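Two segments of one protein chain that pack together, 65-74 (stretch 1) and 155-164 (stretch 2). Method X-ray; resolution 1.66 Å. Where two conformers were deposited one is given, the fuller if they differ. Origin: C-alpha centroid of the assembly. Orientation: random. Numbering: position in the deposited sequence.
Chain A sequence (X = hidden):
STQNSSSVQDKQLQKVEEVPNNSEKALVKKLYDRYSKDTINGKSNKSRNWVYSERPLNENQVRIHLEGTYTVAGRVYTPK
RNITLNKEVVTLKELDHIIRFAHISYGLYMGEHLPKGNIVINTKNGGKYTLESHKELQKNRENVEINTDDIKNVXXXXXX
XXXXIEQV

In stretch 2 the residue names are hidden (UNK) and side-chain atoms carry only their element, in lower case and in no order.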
ATOM      1  N   HIS A  65      -5.315  -7.643  -5.318  1.00 15.42           N
ATOM      2  CA  HIS A  65      -6.403  -6.980  -4.602  1.00 16.21           C
ATOM      3  C   HIS A  65      -6.001  -6.673  -3.165  1.00 15.91           C
ATOM      4  O   HIS A  65      -5.357  -7.497  -2.511  1.00 16.44           O
ATOM      5  CB  HIS A  65      -7.665  -7.826  -4.654  1.00 17.38           C
ATOM      6  CG  HIS A  65      -8.184  -7.977  -6.040  1.00 18.24           C
ATOM      7  ND1 HIS A  65      -8.985  -7.027  -6.634  1.00 18.88           N
ATOM      8  CD2 HIS A  65      -7.942  -8.913  -6.986  1.00 19.93           C
ATOM      9  CE1 HIS A  65      -9.257  -7.399  -7.872  1.00 20.07           C
ATOM     10  NE2 HIS A  65      -8.632  -8.536  -8.113  1.00 19.79           N
ATOM     11  N   LEU A  66      -6.341  -5.470  -2.731  1.00 16.02           N
ATOM     12  CA  LEU A  66      -6.138  -5.014  -1.358  1.00 16.36           C
ATOM     13  C   LEU A  66      -7.452  -5.304  -0.637  1.00 17.25           C
ATOM     14  O   LEU A  66      -8.488  -4.737  -0.988  1.00 16.95           O
ATOM     15  CB  LEU A  66      -5.785  -3.539  -1.328  1.00 16.78           C
ATOM     16  CG  LEU A  66      -4.303  -3.213  -1.602  1.00 17.55           C
ATOM     17  CD1 LEU A  66      -3.749  -3.811  -2.879  1.00 17.69           C
ATOM     18  CD2 LEU A  66      -4.105  -1.713  -1.587  1.00 18.64           C
ATOM     19  N   GLU A  67      -7.404  -6.204   0.344  0.50 16.83           N
ATOM     20  CA  GLU A  67      -8.599  -6.704   1.022  0.50 17.44           C
ATOM     21  C   GLU A  67      -8.413  -6.486   2.522  0.50 16.63           C
ATOM     22  O   GLU A  67      -7.605  -7.151   3.152  0.50 15.51           O
ATOM     23  CB  GLU A  67      -8.795  -8.190   0.704  0.50 19.19           C
ATOM     24  CG  GLU A  67      -8.924  -8.478  -0.787  0.50 20.77           C
ATOM     25  CD  GLU A  67      -9.173  -9.944  -1.078  0.50 22.35           C
ATOM     26  OE1 GLU A  67      -8.529 -10.479  -2.005  0.50 22.07           O
ATOM     27  OE2 GLU A  67     -10.002 -10.563  -0.371  0.50 23.83           O
ATOM     28  N   GLY A  68      -9.142  -5.532   3.086  1.00 16.19           N
ATOM     29  CA  GLY A  68      -8.943  -5.201   4.484  1.00 16.21           C
ATOM     30  C   GLY A  68      -9.870  -4.151   5.003  1.00 15.94           C
ATOM     31  O   GLY A  68     -10.866  -3.796   4.357  1.00 16.15           O
ATOM     32  N   THR A  69      -9.505  -3.641   6.174  1.00 15.71           N
ATOM     33  CA  THR A  69     -10.277  -2.649   6.878  1.00 16.83           C
ATOM     34  C   THR A  69      -9.409  -1.474   7.339  1.00 16.32           C
ATOM     35  O   THR A  69      -8.233  -1.636   7.691  1.00 15.03           O
ATOM     36  CB  THR A  69     -10.967  -3.273   8.119  1.00 17.04           C
ATOM     37  OG1 THR A  69      -9.996  -3.908   8.939  1.00 16.91           O
ATOM     38  CG2 THR A  69     -11.992  -4.317   7.687  1.00 18.52           C
ATOM     39  N   TYR A  70     -10.031  -0.306   7.301  1.00 16.21           N
ATOM     40  CA  TYR A  70      -9.496   0.943   7.816  1.00 16.87           C
ATOM     41  C   TYR A  70     -10.557   1.448   8.798  1.00 16.95           C
ATOM     42  O   TYR A  70     -11.654   1.806   8.395  1.00 16.81           O
ATOM     43  CB  TYR A  70      -9.293   1.947   6.683  1.00 17.06           C
ATOM     44  CG  TYR A  70      -8.740   3.294   7.089  1.00 18.53           C
ATOM     45  CD1 TYR A  70      -7.627   3.394   7.929  1.00 19.92           C
ATOM     46  CD2 TYR A  70      -9.300   4.476   6.614  1.00 19.84           C
ATOM     47  CE1 TYR A  70      -7.111   4.627   8.293  1.00 20.14           C
ATOM     48  CE2 TYR A  70      -8.776   5.707   6.969  1.00 21.47           C
ATOM     49  CZ  TYR A  70      -7.668   5.763   7.794  1.00 21.12           C
ATOM     50  OH  TYR A  70      -7.161   6.976   8.146  1.00 22.86           O
ATOM     51  N   THR A  71     -10.224   1.445  10.083  1.00 18.60           N
ATOM     52  CA  THR A  71     -11.211   1.731  11.131  1.00 18.93           C
ATOM     53  C   THR A  71     -10.836   3.067  11.733  1.00 19.97           C
ATOM     54  O   THR A  71      -9.737   3.195  12.247  1.00 21.75           O
ATOM     55  CB  THR A  71     -11.210   0.618  12.191  1.00 19.15           C
ATOM     56  OG1 THR A  71     -11.491  -0.637  11.573  1.00 19.63           O
ATOM     57  CG2 THR A  71     -12.294   0.872  13.270  1.00 19.25           C
ATOM     58  N   VAL A  72     -11.733   4.051  11.650  1.00 19.17           N
ATOM     59  CA  VAL A  72     -11.473   5.397  12.155  1.00 19.48           C
ATOM     60  C   VAL A  72     -12.402   5.661  13.331  1.00 19.21           C
ATOM     61  O   VAL A  72     -13.631   5.577  13.185  1.00 18.49           O
ATOM     62  CB  VAL A  72     -11.677   6.474  11.085  1.00 20.65           C
ATOM     63  CG1 VAL A  72     -11.335   7.851  11.633  1.00 20.83           C
ATOM     64  CG2 VAL A  72     -10.801   6.177   9.857  1.00 21.23           C
ATOM     65  N   ALA A  73     -11.812   5.954  14.488  1.00 19.67           N
ATOM     66  CA  ALA A  73     -12.569   6.208  15.724  1.00 18.65           C
ATOM     67  C   ALA A  73     -13.637   5.135  15.963  1.00 17.78           C
ATOM     68  O   ALA A  73     -14.784   5.435  16.291  1.00 18.13           O
ATOM     69  CB  ALA A  73     -13.180   7.599  15.688  1.00 19.62           C
ATOM     70  N   GLY A  74     -13.247   3.880  15.775  1.00 15.94           N
ATOM     71  CA  GLY A  74     -14.090   2.733  16.048  1.00 16.75           C
ATOM     72  C   GLY A  74     -15.160   2.395  15.021  1.00 16.10           C
ATOM     73  O   GLY A  74     -16.001   1.554  15.306  1.00 15.80           O
ATOM     74  N   UNK A 155      -3.517  -7.964   2.498  1.00 15.31           N
ATOM     75  CA  UNK A 155      -4.514  -7.766   3.516  1.00 15.35           C
ATOM     76  C   UNK A 155      -4.094  -6.658   4.462  1.00 15.94           C
ATOM     77  O   UNK A 155      -2.913  -6.298   4.524  1.00 16.37           O
ATOM     78  o   UNK A 155      -3.536  -9.612   4.776  1.00 15.48           O
ATOM     79  c   UNK A 155      -5.429 -10.095   3.385  1.00 15.31           C
ATOM     80  c   UNK A 155      -4.771  -9.074   4.290  1.00 15.78           C
ATOM     81  N   UNK A 156      -5.050  -6.092   5.192  1.00 15.69           N
ATOM     82  CA  UNK A 156      -4.692  -5.070   6.165  1.00 16.18           C
ATOM     83  C   UNK A 156      -5.773  -4.844   7.187  1.00 17.25           C
ATOM     84  O   UNK A 156      -6.957  -5.014   6.877  1.00 16.38           O
ATOM     85  c   UNK A 156      -6.397  -2.240   5.065  1.00 15.18           C
ATOM     86  c   UNK A 156      -5.695  -3.695   3.313  1.00 15.78           C
ATOM     87  c   UNK A 156      -6.729  -3.235   2.510  1.00 15.60           C
ATOM     88  c   UNK A 156      -7.428  -1.762   4.265  1.00 16.53           C
ATOM     89  c   UNK A 156      -4.410  -3.712   5.480  1.00 15.51           C
ATOM     90  c   UNK A 156      -7.597  -2.261   2.976  1.00 16.45           C
ATOM     91  c   UNK A 156      -5.528  -3.213   4.610  1.00 15.53           C
ATOM     92  N   UNK A 157      -5.353  -4.417   8.379  0.50 17.76           N
ATOM     93  CA  UNK A 157      -6.257  -3.985   9.450  0.50 18.96           C
ATOM     94  C   UNK A 157      -5.636  -2.740  10.039  0.50 18.19           C
ATOM     95  O   UNK A 157      -4.764  -2.831  10.912  0.50 18.29           O
ATOM     96  o   UNK A 157      -7.270  -8.570  10.893  0.50 26.86           O
ATOM     97  c   UNK A 157      -6.381  -5.056  10.536  0.50 20.63           C
ATOM     98  c   UNK A 157      -6.684  -6.444  10.017  0.50 23.01           C
ATOM     99  c   UNK A 157      -6.685  -7.492  11.111  0.50 24.52           C
ATOM    100  o   UNK A 157      -6.094  -7.235  12.184  0.50 26.40           O
ATOM    101  N   UNK A 158      -6.055  -1.582   9.541  1.00 17.76           N
ATOM    102  CA  UNK A 158      -5.486  -0.323   9.930  1.00 17.43           C
ATOM    103  C   UNK A 158      -6.473   0.452  10.795  1.00 18.39           C
ATOM    104  O   UNK A 158      -7.700   0.370  10.599  1.00 16.93           O
ATOM    105  c   UNK A 158      -5.115   0.470   8.689  1.00 17.58           C
ATOM    106  c   UNK A 158      -3.772   0.701   6.613  1.00 18.04           C
ATOM    107  c   UNK A 158      -4.117  -0.240   7.757  1.00 17.68           C
ATOM    108  c   UNK A 158      -2.860  -0.687   8.494  1.00 17.31           C
ATOM    109  N   UNK A 159      -5.913   1.203  11.741  1.00 18.19           N
ATOM    110  CA  UNK A 159      -6.689   1.947  12.721  1.00 19.74           C
ATOM    111  C   UNK A 159      -6.174   3.383  12.802  1.00 19.81           C
ATOM    112  O   UNK A 159      -4.964   3.609  12.881  1.00 21.38           O
ATOM    113  c   UNK A 159      -7.208   2.133  15.202  1.00 20.37           C
ATOM    114  c   UNK A 159      -7.288  -0.099  14.056  1.00 19.93           C
ATOM    115  c   UNK A 159      -6.600   1.254  14.105  1.00 19.65           C
ATOM    116  N   UNK A 160      -7.092   4.343  12.737  1.00 19.67           N
ATOM    117  CA  UNK A 160      -6.810   5.721  13.069  1.00 21.69           C
ATOM    118  C   UNK A 160      -7.718   6.075  14.266  1.00 21.82           C
ATOM    119  O   UNK A 160      -8.929   6.129  14.137  1.00 20.85           O
ATOM    120  n   UNK A 160      -7.968  10.685  11.187  1.00 35.75           N
ATOM    121  c   UNK A 160      -6.465   8.028  12.112  1.00 26.94           C
ATOM    122  c   UNK A 160      -7.639   9.455  10.407  1.00 32.42           C
ATOM    123  c   UNK A 160      -6.327   8.817  10.822  1.00 29.71           C
ATOM    124  c   UNK A 160      -7.040   6.635  11.882  1.00 24.62           C
ATOM    125  N   UNK A 161      -7.111   6.298  15.430  1.00 22.06           N
ATOM    126  CA  UNK A 161      -7.880   6.380  16.676  1.00 23.46           C
ATOM    127  C   UNK A 161      -8.835   7.547  16.784  1.00 24.48           C
ATOM    128  O   UNK A 161      -9.878   7.447  17.450  1.00 25.90           O
ATOM    129  o   UNK A 161      -6.264   5.131  17.886  1.00 26.04           O
ATOM    130  c   UNK A 161      -6.931   6.368  17.860  1.00 23.84           C
ATOM    131  N   UNK A 162      -8.512   8.652  16.139  1.00 24.23           N
ATOM    132  CA  UNK A 162      -9.374   9.817  16.202  1.00 27.40           C
ATOM    133  C   UNK A 162      -9.604  10.365  14.812  1.00 29.59           C
ATOM    134  O   UNK A 162      -8.784  10.179  13.914  1.00 28.44           O
ATOM    135  c   UNK A 162      -7.458  11.412  16.650  1.00 28.38           C
ATOM    136  c   UNK A 162      -8.795  10.908  17.143  1.00 28.66           C
ATOM    137  c   UNK A 162      -8.654  10.373  18.565  1.00 28.96           C
ATOM    138  N   UNK A 163     -10.741  11.019  14.639  1.00 32.96           N
ATOM    139  CA  UNK A 163     -10.966  11.845  13.460  1.00 38.18           C
ATOM    140  C   UNK A 163     -10.227  13.143  13.601  1.00 37.45           C
ATOM    141  O   UNK A 163      -9.884  13.556  14.713  1.00 37.47           O
ATOM    142  c   UNK A 163     -13.119  11.006  12.522  1.00 44.90           C
ATOM    143  o   UNK A 163     -13.792  10.171  13.126  1.00 48.41           O
ATOM    144  n   UNK A 163     -12.895  10.946  11.206  1.00 45.90           N
ATOM    145  c   UNK A 163     -12.444  12.122  13.256  1.00 41.26           C
ATOM    146  N   UNK A 164      -9.967  13.785  12.474  1.00 38.08           N
ATOM    147  CA  UNK A 164      -9.426  15.138  12.498  1.00 41.43           C
ATOM    148  C   UNK A 164     -10.542  16.108  12.901  1.00 45.14           C
ATOM    149  O   UNK A 164     -11.711  15.869  12.590  1.00 44.46           O
ATOM    150  c   UNK A 164      -8.792  15.486  11.153  1.00 44.43           C
ATOM    151  o   UNK A 164      -6.418  15.276  10.984  1.00 42.34           O
ATOM    152  o   UNK A 164      -7.641  13.459  10.672  1.00 40.97           O
ATOM    153  c   UNK A 164      -7.525  14.684  10.903  1.00 44.47           C
TER
HETATM  154  O   HOH W   1      -9.235  -2.016  10.804  1.00 17.69           O
HETATM  155  O   HOH W   2      -9.631  -6.556   8.089  1.00 31.05           O
HETATM  156  O   HOH W   3     -15.154   7.628  12.407  1.00 30.58           O

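Position 155 carries three side-chain atoms, a carbon bearing one oxygen and one carbon, which makes it threonine. Thr-155 sets its CA 3.2 Å from Glu-67 O, a CA-H...O contact.

At position 156 one carbon leads to a ring of six carbons with no oxygen attached, which identifies phenylalanine. Phe-156 adopts chi1 p, which lays the ring over Gly-68: the CA of Gly-68 lies 3.5 Å from the ring centroid, almost on the ring normal. A side chain on Gly-68 would not fit, since an ideal CB would fall 2.3 Å from Phe-156 O. Leu-66 CB meets the ring atom CE1 of Phe-156 at 4.0 Å.

Position 157 has three carbons in a row, the third carrying two oxygens, hence glutamate. Glu-157 shares its face with Thr-69, whose OG1 is 4.1 Å from Glu-157 CB, and its exposed carboxylate extends beyond the contact.

Position 158 shows four carbons forked at the second, the pattern of leucine. On the opposite face from Glu-157, Leu-158 places its CB 3.9 Å from Tyr-70 CD1, at the edge of the tyrosine ring.

At position 159 a single carbon carries two more and no heteroatom: valine. Val-159 lies beside Thr-71, with its CG2 4.4 Å from Thr-71 CB.

Position 160 is a row of four carbons ending in nitrogen, therefore lysine. The aliphatic part of Lys-160 packs on stretch 1, CD at 3.4 Å from Tyr-70 OH and CE at 4.2 Å from Val-72 CG1. Its NZ donates to the backbone O of position 162 at 2.9 Å and reaches a side-chain oxygen of position 164 at 2.8 Å.

One carbon and one oxygen at position 161 make serine; Ser-161 points away from stretch 1. Position 162, one carbon carrying two, is valine and also points away.

Position 163 has two carbons, the second bearing one oxygen and one nitrogen, as in asparagine. Asn-163 ND2 approaches Val-72 CG1 at 3.5 Å, and water 3 joins its OD1 to Val-72 O.

Position 164 has two carbons, the second with two oxygens: aspartate. Asp-164 forms a salt bridge with Lys-160 and does not touch stretch 1.

The two strands run parallel, and Thr-69 N to Phe-156 O (3.0 Å), Leu-158 N to Thr-69 O (2.9 Å) and Thr-71 N to Leu-158 O (2.8 Å) exemplify the backbone hydrogen bonds that join them. Side chains of Tyr-70, Val-72, Phe-156, Leu-158 and Lys-160 cover one face; on the other, water 1 bridges Thr-69 OG1, Thr-71 OG1 and Leu-158 O.

Stretch 2, residues 155-164: TFELVKSVND
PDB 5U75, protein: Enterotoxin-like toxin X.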